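Local coordinates for protein beta-galactosidase (Geobacillus stearothermophilus, PDB 4OIF) that probably hydrolyses terminal non-reducing beta-D-galactose residues of beta-D-galactosides, as a zinc-binding, trimeric member of glycoside hydrolase family 42, at residues Y8-N13 and L150-V155; I136-A141 and E239-R244; Q361-R366 and H379-D384; V653-K658 and G670-D675. All coordinates share one frame; numbering follows the deposited sequence. Where two conformers were deposited one is given.

Contact 1. Residues Y8-N13 and L150-V155; sequences YTTQAN and LLMWHV
None of the rings of Tyr8, Trp153 and His154 meets the partner segment with a face or an edge: Tyr8 packs on Val405, the indole of Trp153 on Ile250, Ile252 and Leu86, and His154 on Ile85 and Asn255. The joint between 8-13 and 150-155 is instead made by small and aliphatic side chains and one water. Leu151 holds CG anti to its backbone N (chi1 -171°), which brings its methyl ends to the loop; CD1 lies 3.9 Å from Thr10 OG1, and the two side chains cross at about a right angle. The same methyl stands 4.3 Å from Ala12 CB. Thr10 OG1 sits between its own N and carbonyl carbon, the crowded position, and accepts a bond from Ala12 N at 2.8 Å and 163°. This is an ST turn, and it folds Thr10, Gln11 and Ala12 round the leucine tip. Strand 150-154 is one of the parallel staves of the TIM barrel, hydrogen-bonded to Val84 and Leu86 on one side and to Thr253 on the other, and the loop lies against Leu151 and Met152, its second and third residues. Water 1 is the polar link: it accepts from Gln11 N at 3.0 Å and donates to Leu151 O at 2.6 Å, joining two main chains that share no direct hydrogen bond. Elsewhere in the contact, Thr10 CG2 lies 4.4 Å from SD of Met152, whose side chain reaches Thr253 and Val280.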
# COMPACT_ATOMS: atom_id res chain seq x y z
N TYR A 8 5.67 -15.84 45.93
CA TYR A 8 5.46 -14.39 45.80
C TYR A 8 6.52 -13.73 44.93
O TYR A 8 7.72 -13.99 45.08
CB TYR A 8 5.44 -13.74 47.19
CG TYR A 8 4.30 -14.21 48.08
CD1 TYR A 8 3.14 -13.45 48.20
CD2 TYR A 8 4.40 -15.39 48.80
CE1 TYR A 8 2.10 -13.86 49.02
CE2 TYR A 8 3.36 -15.81 49.62
CZ TYR A 8 2.22 -15.04 49.72
OH TYR A 8 1.19 -15.46 50.53
N THR A 9 6.09 -12.88 44.01
CA THR A 9 7.03 -12.27 43.07
C THR A 9 7.52 -10.92 43.59
O THR A 9 8.59 -10.45 43.19
CB THR A 9 6.40 -12.09 41.65
OG1 THR A 9 5.19 -11.33 41.73
CG2 THR A 9 6.11 -13.46 41.02
N THR A 10 6.75 -10.30 44.49
CA THR A 10 7.19 -9.08 45.16
C THR A 10 6.93 -9.17 46.64
O THR A 10 6.37 -10.15 47.13
CB THR A 10 6.48 -7.80 44.63
OG1 THR A 10 5.28 -7.58 45.38
CG2 THR A 10 6.15 -7.93 43.18
N GLN A 11 7.33 -8.11 47.35
CA GLN A 11 7.16 -8.01 48.80
C GLN A 11 5.70 -7.74 49.17
O GLN A 11 5.35 -7.71 50.35
CB GLN A 11 8.07 -6.91 49.35
CG GLN A 11 8.50 -7.11 50.79
CD GLN A 11 9.55 -8.20 50.93
OE1 GLN A 11 10.17 -8.61 49.94
NE2 GLN A 11 9.74 -8.68 52.15
N ALA A 12 4.85 -7.52 48.17
CA ALA A 12 3.46 -7.18 48.41
C ALA A 12 2.60 -8.41 48.67
O ALA A 12 2.65 -9.37 47.92
CB ALA A 12 2.90 -6.39 47.25
N ASN A 13 1.82 -8.35 49.75
CA ASN A 13 0.87 -9.41 50.08
C ASN A 13 -0.52 -9.01 49.59
O ASN A 13 -1.54 -9.43 50.15
CB ASN A 13 0.85 -9.68 51.59
CG ASN A 13 0.23 -8.53 52.39
OD1 ASN A 13 0.35 -7.36 52.02
ND2 ASN A 13 -0.45 -8.87 53.48
N LEU A 150 9.50 1.76 47.75
CA LEU A 150 10.06 1.10 46.57
C LEU A 150 9.67 -0.37 46.52
O LEU A 150 9.87 -1.10 47.48
CB LEU A 150 11.59 1.22 46.54
CG LEU A 150 12.20 0.59 45.28
CD1 LEU A 150 11.58 1.20 44.05
CD2 LEU A 150 13.72 0.72 45.24
N LEU A 151 9.11 -0.79 45.39
CA LEU A 151 8.63 -2.16 45.28
C LEU A 151 9.39 -3.01 44.28
O LEU A 151 9.74 -4.16 44.54
CB LEU A 151 7.15 -2.18 44.89
CG LEU A 151 6.54 -3.58 44.98
CD1 LEU A 151 6.39 -3.97 46.45
CD2 LEU A 151 5.21 -3.67 44.25
N MET A 152 9.65 -2.43 43.12
CA MET A 152 10.19 -3.17 41.99
C MET A 152 10.82 -2.21 40.99
O MET A 152 10.45 -1.03 40.93
CB MET A 152 9.07 -4.00 41.35
CG MET A 152 9.46 -4.94 40.21
SD MET A 152 8.04 -5.96 39.70
CE MET A 152 6.78 -4.71 39.50
N TRP A 153 11.78 -2.70 40.22
CA TRP A 153 12.36 -1.93 39.15
C TRP A 153 11.64 -2.26 37.84
O TRP A 153 11.38 -3.43 37.53
CB TRP A 153 13.85 -2.21 39.02
CG TRP A 153 14.69 -1.66 40.14
CD1 TRP A 153 15.24 -2.36 41.16
CD2 TRP A 153 15.07 -0.30 40.32
NE1 TRP A 153 15.94 -1.53 41.98
CE2 TRP A 153 15.86 -0.25 41.49
CE3 TRP A 153 14.84 0.89 39.62
CZ2 TRP A 153 16.40 0.94 41.98
CZ3 TRP A 153 15.37 2.06 40.09
CH2 TRP A 153 16.15 2.08 41.26
N HIS A 154 11.34 -1.21 37.07
CA HIS A 154 10.71 -1.29 35.76
C HIS A 154 11.78 -0.84 34.76
O HIS A 154 11.91 0.33 34.45
CB HIS A 154 9.44 -0.41 35.75
CG HIS A 154 8.73 -0.30 34.44
ND1 HIS A 154 9.35 0.10 33.27
CD2 HIS A 154 7.41 -0.43 34.13
CE1 HIS A 154 8.45 0.15 32.29
NE2 HIS A 154 7.27 -0.16 32.80
N VAL A 155 12.58 -1.78 34.27
CA VAL A 155 13.77 -1.38 33.52
C VAL A 155 13.44 -1.01 32.09
O VAL A 155 12.97 -1.84 31.30
CB VAL A 155 14.84 -2.46 33.55
CG1 VAL A 155 16.09 -2.00 32.81
CG2 VAL A 155 15.18 -2.77 34.97
O HOH W 1 9.30 -6.06 46.32

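Contact 2. Residues I136-A141 and E239-R244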
# COMPACT_ATOMS: atom_id res chain seq x y z
N ILE A 136 22.64 7.07 35.38
CA ILE A 136 21.43 7.59 35.99
C ILE A 136 20.69 6.46 36.75
O ILE A 136 20.08 6.70 37.81
CB ILE A 136 20.52 8.26 34.95
CG1 ILE A 136 19.43 9.05 35.66
CG2 ILE A 136 19.95 7.25 33.96
CD1 ILE A 136 18.78 10.06 34.76
N ASN A 137 20.76 5.23 36.26
CA ASN A 137 20.20 4.13 37.03
C ASN A 137 20.87 4.07 38.39
O ASN A 137 20.20 3.91 39.42
CB ASN A 137 20.36 2.82 36.29
CG ASN A 137 19.48 2.74 35.07
OD1 ASN A 137 18.84 3.73 34.70
ND2 ASN A 137 19.43 1.59 34.44
N ARG A 138 22.18 4.25 38.40
CA ARG A 138 22.91 4.26 39.66
C ARG A 138 22.47 5.38 40.60
O ARG A 138 22.28 5.15 41.78
CB ARG A 138 24.40 4.35 39.40
CG ARG A 138 25.24 4.36 40.66
CD ARG A 138 26.70 4.24 40.32
NE ARG A 138 26.99 2.97 39.65
CZ ARG A 138 27.18 1.83 40.30
NH1 ARG A 138 27.11 1.80 41.63
NH2 ARG A 138 27.44 0.72 39.62
N LEU A 139 22.29 6.60 40.08
CA LEU A 139 21.84 7.70 40.94
C LEU A 139 20.48 7.35 41.53
O LEU A 139 20.22 7.58 42.72
CB LEU A 139 21.77 9.03 40.17
CG LEU A 139 23.11 9.60 39.69
CD1 LEU A 139 22.93 10.89 38.90
CD2 LEU A 139 24.07 9.82 40.85
N LEU A 140 19.61 6.78 40.69
CA LEU A 140 18.29 6.40 41.16
C LEU A 140 18.36 5.37 42.29
O LEU A 140 17.73 5.56 43.33
CB LEU A 140 17.44 5.85 40.01
CG LEU A 140 16.81 6.90 39.08
CD1 LEU A 140 16.26 6.22 37.85
CD2 LEU A 140 15.73 7.72 39.79
N ALA A 141 19.14 4.30 42.11
CA ALA A 141 19.24 3.28 43.16
C ALA A 141 19.89 3.85 44.42
O ALA A 141 19.50 3.51 45.53
CB ALA A 141 20.00 2.04 42.67
N GLU A 239 22.18 -1.94 32.03
CA GLU A 239 21.28 -1.07 32.80
C GLU A 239 21.23 -1.51 34.26
O GLU A 239 21.32 -0.68 35.16
CB GLU A 239 19.86 -1.08 32.24
CG GLU A 239 19.61 -0.14 31.07
CD GLU A 239 18.24 0.52 31.14
OE1 GLU A 239 17.43 0.32 30.22
OE2 GLU A 239 17.98 1.22 32.14
N ILE A 240 21.06 -2.80 34.50
CA ILE A 240 20.73 -3.25 35.84
C ILE A 240 21.92 -3.50 36.74
O ILE A 240 21.72 -3.81 37.91
CB ILE A 240 19.91 -4.53 35.81
CG1 ILE A 240 20.78 -5.69 35.31
CG2 ILE A 240 18.64 -4.33 34.98
CD1 ILE A 240 20.11 -7.06 35.38
N VAL A 241 23.14 -3.39 36.23
CA VAL A 241 24.29 -3.54 37.13
C VAL A 241 24.15 -2.82 38.51
O VAL A 241 24.26 -3.46 39.57
CB VAL A 241 25.60 -3.08 36.46
CG1 VAL A 241 26.69 -2.87 37.51
CG2 VAL A 241 26.03 -4.10 35.43
N PRO A 242 23.87 -1.50 38.52
CA PRO A 242 23.79 -0.84 39.83
C PRO A 242 22.53 -1.22 40.61
O PRO A 242 22.48 -1.11 41.83
CB PRO A 242 23.75 0.65 39.47
CG PRO A 242 23.09 0.68 38.13
CD PRO A 242 23.58 -0.56 37.41
N LEU A 243 21.52 -1.67 39.90
CA LEU A 243 20.31 -2.13 40.56
C LEU A 243 20.63 -3.40 41.35
O LEU A 243 20.13 -3.58 42.46
CB LEU A 243 19.20 -2.37 39.53
CG LEU A 243 18.32 -1.18 39.14
CD1 LEU A 243 19.10 0.10 38.87
CD2 LEU A 243 17.47 -1.56 37.94
N ARG A 244 21.47 -4.26 40.80
CA ARG A 244 21.85 -5.46 41.53
C ARG A 244 22.80 -5.12 42.67
O ARG A 244 22.68 -5.67 43.77
CB ARG A 244 22.51 -6.49 40.62
CG ARG A 244 21.58 -7.08 39.57
CD ARG A 244 20.33 -7.66 40.19
NE ARG A 244 19.74 -8.69 39.32
CZ ARG A 244 18.51 -9.18 39.48
NH1 ARG A 244 17.73 -8.74 40.46
NH2 ARG A 244 18.07 -10.10 38.64
O HOH W 2 17.96 4.05 32.01
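Two neighbouring helices of the outer layer of the TIM barrel, 127-144 and 218-246, pack here almost in parallel; the axes of the short segments approach to 8.1 Å, with 22° between their N-to-C directions. Asn137 makes the polar link. With CG beside its backbone N (chi1 -70°), its ND2 gives both protons away in the amide plane: one to Glu239 OE2 at 2.7 Å, almost straight and onto the anti lone pair, the other to Glu239 O at 3.0 Å, approached from above the carbonyl plane. Water 2 closes the ring by donating to Asn137 OD1 and to Glu239 OE2. The backbone acceptor is available because helix 218-246 is kinked at Pro242: the N atoms of 242 and 243 make no bond to the preceding turn, so Glu239 O lacks its usual helical partner and takes the amide instead. The buried carboxylate is further held by Ser90 and Tyr159 on OE1 and by Thr88 on OE2. Beneath the two helices, Ala141 and Leu243 both touch Trp153 of barrel strand 150-154. The proline ring is the main apolar bridge. Pro242 CB lies over the centre of one face of the Arg138 guanidinium, 3.7 Å from Arg138 CZ, an approach made possible by the bend of the arginine chain at chi3 (-62°), while Pro242 CG lies 3.9 Å from Asn137 CB. Leu243 CD1 fits between Asn137 CB, at 4.0 Å, and Ala141 CB, at 4.4 Å.

Contact 3. Residues Q361-R366 and H379-D384; sequences QWRKSR and HDNRTD
Arg363 grips Asn381 end-on, NH1 and NH2 both donating to the single atom OD1, at 2.6 and 2.8 Å. The oxygen lies in the guanidinium plane; the amide is turned 31° from it, and NH2 arrives nearly along the C=O axis. Alongside, the His379 ring rests against Lys364: Lys364 CB lies 4.0 Å from the centroid of the His379 ring, offset toward its rim and 26° off the normal, a CH-pi contact over one face. Ser365 O meets the ring edge, 3.0 Å from His379 CE1. Water 3 donates to Lys364 O and is hydrogen-bonded to His379 ND1, while NE2 is held by Lys371 O, so both ring nitrogens have partners and the ring's rotation is fixed. A second shell orients these groups. Asp36 forms a salt bridge with Arg363 NE, Asp378 pairs with Lys364 NZ, and an Asx turn, Asp380 OD1 accepting from Arg382 N, brackets Asn381. Arg366 NE reaches Ala512 O of the second subunit, which places this joint at the trimer interface. Both segments belong to the long loop between strand 356-359 and helix 386-399 of the barrel domain, with helix 30-42, through Asp36 and Ile32, packed beside Arg363.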
# COMPACT_ATOMS: atom_id res chain seq x y z
N GLN A 361 -2.94 5.02 31.62
CA GLN A 361 -2.05 5.54 32.66
C GLN A 361 -2.94 6.05 33.81
O GLN A 361 -4.15 5.83 33.79
CB GLN A 361 -1.15 6.65 32.12
CG GLN A 361 -1.89 7.83 31.50
CD GLN A 361 -0.97 8.93 31.00
OE1 GLN A 361 0.06 9.23 31.62
NE2 GLN A 361 -1.33 9.55 29.88
N TRP A 362 -2.35 6.72 34.80
CA TRP A 362 -3.15 7.25 35.89
C TRP A 362 -4.00 8.43 35.42
O TRP A 362 -5.22 8.43 35.56
CB TRP A 362 -2.29 7.69 37.06
CG TRP A 362 -3.07 8.52 38.04
CD1 TRP A 362 -2.95 9.86 38.27
CD2 TRP A 362 -4.13 8.05 38.89
NE1 TRP A 362 -3.86 10.26 39.22
CE2 TRP A 362 -4.59 9.17 39.62
CE3 TRP A 362 -4.73 6.81 39.10
CZ2 TRP A 362 -5.62 9.07 40.56
CZ3 TRP A 362 -5.75 6.71 40.03
CH2 TRP A 362 -6.19 7.83 40.75
N ARG A 363 -3.32 9.43 34.88
CA ARG A 363 -3.97 10.65 34.42
C ARG A 363 -3.62 10.93 32.95
O ARG A 363 -2.46 10.88 32.56
CB ARG A 363 -3.56 11.83 35.31
CG ARG A 363 -4.32 13.12 35.02
CD ARG A 363 -3.84 14.28 35.90
NE ARG A 363 -4.32 14.17 37.28
CZ ARG A 363 -5.51 14.59 37.72
NH1 ARG A 363 -6.38 15.17 36.89
NH2 ARG A 363 -5.82 14.42 38.99
N LYS A 364 -4.64 11.25 32.16
CA LYS A 364 -4.44 11.59 30.75
C LYS A 364 -3.44 12.72 30.56
O LYS A 364 -3.44 13.71 31.30
CB LYS A 364 -5.77 11.98 30.09
CG LYS A 364 -6.70 10.78 29.90
CD LYS A 364 -7.93 11.11 29.08
CE LYS A 364 -8.80 9.88 28.89
NZ LYS A 364 -10.17 10.24 28.41
N SER A 365 -2.57 12.54 29.57
CA SER A 365 -1.69 13.59 29.12
C SER A 365 -2.50 14.75 28.56
O SER A 365 -3.46 14.54 27.84
CB SER A 365 -0.72 13.06 28.05
OG SER A 365 0.22 12.18 28.63
N ARG A 366 -2.13 15.98 28.87
CA ARG A 366 -2.92 17.08 28.36
C ARG A 366 -2.66 17.31 26.88
O ARG A 366 -3.53 17.79 26.15
CB ARG A 366 -2.64 18.35 29.13
CG ARG A 366 -3.64 19.42 28.81
CD ARG A 366 -3.42 20.62 29.67
NE ARG A 366 -4.33 21.69 29.30
CZ ARG A 366 -4.11 22.96 29.59
NH1 ARG A 366 -3.00 23.29 30.24
NH2 ARG A 366 -4.97 23.88 29.22
N HIS A 379 -9.67 14.24 31.39
CA HIS A 379 -9.32 15.65 31.38
C HIS A 379 -10.21 16.45 32.31
O HIS A 379 -9.84 17.54 32.73
CB HIS A 379 -9.39 16.21 29.96
CG HIS A 379 -8.41 15.58 29.01
ND1 HIS A 379 -7.05 15.71 29.15
CD2 HIS A 379 -8.61 14.81 27.92
CE1 HIS A 379 -6.44 15.05 28.18
NE2 HIS A 379 -7.37 14.49 27.42
N ASP A 380 -11.38 15.90 32.64
CA ASP A 380 -12.31 16.64 33.48
C ASP A 380 -12.02 16.48 34.97
O ASP A 380 -12.61 17.17 35.80
CB ASP A 380 -13.76 16.24 33.18
CG ASP A 380 -14.04 14.77 33.42
OD1 ASP A 380 -13.22 14.04 34.00
OD2 ASP A 380 -15.13 14.33 32.99
N ASN A 381 -11.10 15.56 35.28
CA ASN A 381 -10.66 15.34 36.66
C ASN A 381 -11.82 14.92 37.56
O ASN A 381 -11.86 15.24 38.75
CB ASN A 381 -9.97 16.61 37.18
CG ASN A 381 -9.28 16.39 38.51
OD1 ASN A 381 -8.33 15.60 38.62
ND2 ASN A 381 -9.73 17.12 39.54
N ARG A 382 -12.76 14.18 36.99
CA ARG A 382 -13.97 13.78 37.72
C ARG A 382 -13.91 12.35 38.27
O ARG A 382 -13.30 11.47 37.66
CB ARG A 382 -15.19 13.91 36.80
CG ARG A 382 -15.56 15.34 36.45
CD ARG A 382 -16.99 15.43 35.92
NE ARG A 382 -17.65 16.66 36.34
CZ ARG A 382 -18.42 16.78 37.42
NH1 ARG A 382 -18.64 15.72 38.20
NH2 ARG A 382 -18.98 17.94 37.74
N THR A 383 -14.53 12.14 39.42
CA THR A 383 -14.62 10.81 40.02
C THR A 383 -15.96 10.22 39.59
O THR A 383 -16.20 9.01 39.64
CB THR A 383 -14.52 10.86 41.54
OG1 THR A 383 -15.60 11.65 42.05
CG2 THR A 383 -13.21 11.49 41.96
N ASP A 384 -16.82 11.13 39.18
CA ASP A 384 -18.12 10.89 38.60
C ASP A 384 -18.09 10.05 37.31
O ASP A 384 -19.11 9.56 36.84
CB ASP A 384 -18.75 12.26 38.33
CG ASP A 384 -20.21 12.19 38.09
OD1 ASP A 384 -20.80 11.14 38.39
OD2 ASP A 384 -20.77 13.20 37.60
O HOH W 3 -5.48 15.77 31.53

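Contact 4. Residues V653-K658 and G670-D675; sequences VVLEEK and GEIMLD
Val653, Gly670 and Leu655 carry most of the buried surface, and they mark the two hydrogen-bonded pairs of a short antiparallel pairing. Val653 is matched with Ile672: Val653 N donates to Ile672 O at 2.9 Å, nearly along the C=O axis, and Ile672 N returns a bond of 2.9 Å to Val653 O. The Val653 side chain is modelled away from the staggered positions (chi1 134°); Val653 CG2 meets Leu674 CD1 at 3.7 Å and Val653 CG1 reaches Ile672 CB at 4.4 Å. Two residues on, Leu655 is matched with Gly670 by another reciprocal pair; Leu655 N donates to Gly670 O at 166°, and Gly670 N reaches Leu655 O at 2.9 Å, in the carbonyl plane and on a lone pair. Gly670 has a positive phi (80°) and sits at the corner where the chain leaves one sheet for another; its backbone lies beside Leu655 CB, 3.9 Å from Gly670 O. Val653, Leu655 and Ile672 share one face of the sheet; between these pairs, Val654 and Glu671 form the non-hydrogen-bonded one, on the opposite face. There Val654 CG2 touches Glu671 CG at 3.9 Å. Strand 651-655 is the middle member of a three-stranded antiparallel sheet in the C-terminal domain: 671-674 pairs on one side and 622-623 on the other, with Val622 against Val653 and Leu655. At 656-657 and at 670 the chain turns between this sheet and the five-stranded one, where 658-661 pairs with 667-669.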
# COMPACT_ATOMS: atom_id res chain seq x y z
N VAL A 653 -25.39 -20.99 34.63
CA VAL A 653 -24.14 -21.64 34.94
C VAL A 653 -24.50 -22.61 36.07
O VAL A 653 -25.43 -22.35 36.80
CB VAL A 653 -23.07 -20.57 35.32
CG1 VAL A 653 -22.28 -20.94 36.56
CG2 VAL A 653 -22.18 -20.24 34.11
N VAL A 654 -23.83 -23.75 36.18
CA VAL A 654 -24.20 -24.70 37.24
C VAL A 654 -22.97 -25.27 37.96
O VAL A 654 -22.10 -25.88 37.33
CB VAL A 654 -25.05 -25.88 36.69
CG1 VAL A 654 -25.49 -26.79 37.83
CG2 VAL A 654 -26.27 -25.38 35.95
N LEU A 655 -22.93 -25.06 39.27
CA LEU A 655 -21.89 -25.61 40.14
C LEU A 655 -22.39 -26.91 40.76
O LEU A 655 -23.48 -26.93 41.32
CB LEU A 655 -21.54 -24.61 41.23
CG LEU A 655 -20.72 -23.37 40.89
CD1 LEU A 655 -21.13 -22.22 41.78
CD2 LEU A 655 -19.26 -23.67 41.10
N GLU A 656 -21.61 -27.99 40.68
CA GLU A 656 -22.02 -29.27 41.25
C GLU A 656 -21.61 -29.39 42.72
O GLU A 656 -22.36 -29.91 43.54
CB GLU A 656 -21.44 -30.44 40.46
CG GLU A 656 -22.12 -30.68 39.12
CD GLU A 656 -21.43 -31.74 38.29
OE1 GLU A 656 -20.37 -32.27 38.71
OE2 GLU A 656 -21.95 -32.05 37.20
N GLU A 657 -20.41 -28.92 43.03
CA GLU A 657 -19.93 -28.88 44.41
C GLU A 657 -20.20 -27.50 44.97
O GLU A 657 -20.43 -26.57 44.20
CB GLU A 657 -18.43 -29.22 44.47
CG GLU A 657 -18.13 -30.69 44.17
CD GLU A 657 -16.65 -31.02 44.27
OE1 GLU A 657 -15.88 -30.57 43.39
OE2 GLU A 657 -16.25 -31.72 45.23
N LYS A 658 -20.20 -27.34 46.29
CA LYS A 658 -20.46 -26.02 46.84
C LYS A 658 -19.19 -25.23 47.10
O LYS A 658 -18.12 -25.78 47.36
CB LYS A 658 -21.30 -26.11 48.13
CG LYS A 658 -21.14 -27.39 48.91
CD LYS A 658 -22.10 -27.43 50.09
CE LYS A 658 -23.54 -27.23 49.63
NZ LYS A 658 -24.51 -27.48 50.72
N GLY A 670 -25.33 -25.24 42.77
CA GLY A 670 -26.40 -25.38 41.80
C GLY A 670 -26.36 -24.27 40.76
O GLY A 670 -25.29 -23.79 40.41
N GLU A 671 -27.52 -23.86 40.27
CA GLU A 671 -27.55 -22.92 39.17
C GLU A 671 -27.35 -21.48 39.64
O GLU A 671 -27.79 -21.09 40.72
CB GLU A 671 -28.85 -23.04 38.38
CG GLU A 671 -28.71 -22.56 36.95
CD GLU A 671 -30.04 -22.45 36.22
OE1 GLU A 671 -30.35 -23.34 35.40
OE2 GLU A 671 -30.78 -21.46 36.47
N ILE A 672 -26.66 -20.72 38.80
CA ILE A 672 -26.38 -19.31 39.02
C ILE A 672 -26.61 -18.59 37.70
O ILE A 672 -26.15 -19.05 36.67
CB ILE A 672 -24.93 -19.08 39.47
CG1 ILE A 672 -24.69 -19.72 40.84
CG2 ILE A 672 -24.60 -17.59 39.47
CD1 ILE A 672 -25.61 -19.22 41.92
N MET A 673 -27.33 -17.47 37.72
CA MET A 673 -27.45 -16.64 36.53
C MET A 673 -26.36 -15.58 36.50
O MET A 673 -26.05 -14.96 37.52
CB MET A 673 -28.82 -15.97 36.44
CG MET A 673 -29.98 -16.91 36.10
SD MET A 673 -29.77 -17.90 34.60
CE MET A 673 -29.40 -16.63 33.39
N LEU A 674 -25.76 -15.38 35.34
CA LEU A 674 -24.76 -14.34 35.14
C LEU A 674 -25.32 -13.30 34.20
O LEU A 674 -25.75 -13.63 33.09
CB LEU A 674 -23.46 -14.93 34.58
CG LEU A 674 -22.77 -16.04 35.41
CD1 LEU A 674 -21.61 -16.67 34.65
CD2 LEU A 674 -22.27 -15.48 36.72
N ASP A 675 -25.34 -12.04 34.63
CA ASP A 675 -25.67 -10.96 33.72
C ASP A 675 -24.52 -10.81 32.74
O ASP A 675 -23.43 -11.37 32.96
CB ASP A 675 -25.91 -9.64 34.46
CG ASP A 675 -27.02 -9.75 35.48
OD1 ASP A 675 -28.13 -10.21 35.12
OD2 ASP A 675 -26.79 -9.37 36.65

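In the fold
From the N terminus, the loop 8-13 opens contact 1 before the first barrel strand, and helix 127-144 opens contact 2 before 150-155 closes contact 1; helix 218-246 then closes contact 2. The two contacts therefore cross, and they touch, with Val155 CG1 3.7 Å from Glu239 CD; segment 150-155 meets the N-terminal loop through Leu151 and Met152, and the two helices through Trp153 and Val155. Contact 3 follows in series, closing a short loop within 361-384; its nearest atoms are about 11 Å from contact 1 and about 18 Å from contact 2. Contact 4 comes last, in the C-terminal domain, bringing 653-658 back to 670-675, about 20 Å from contact 3 at nearest atoms.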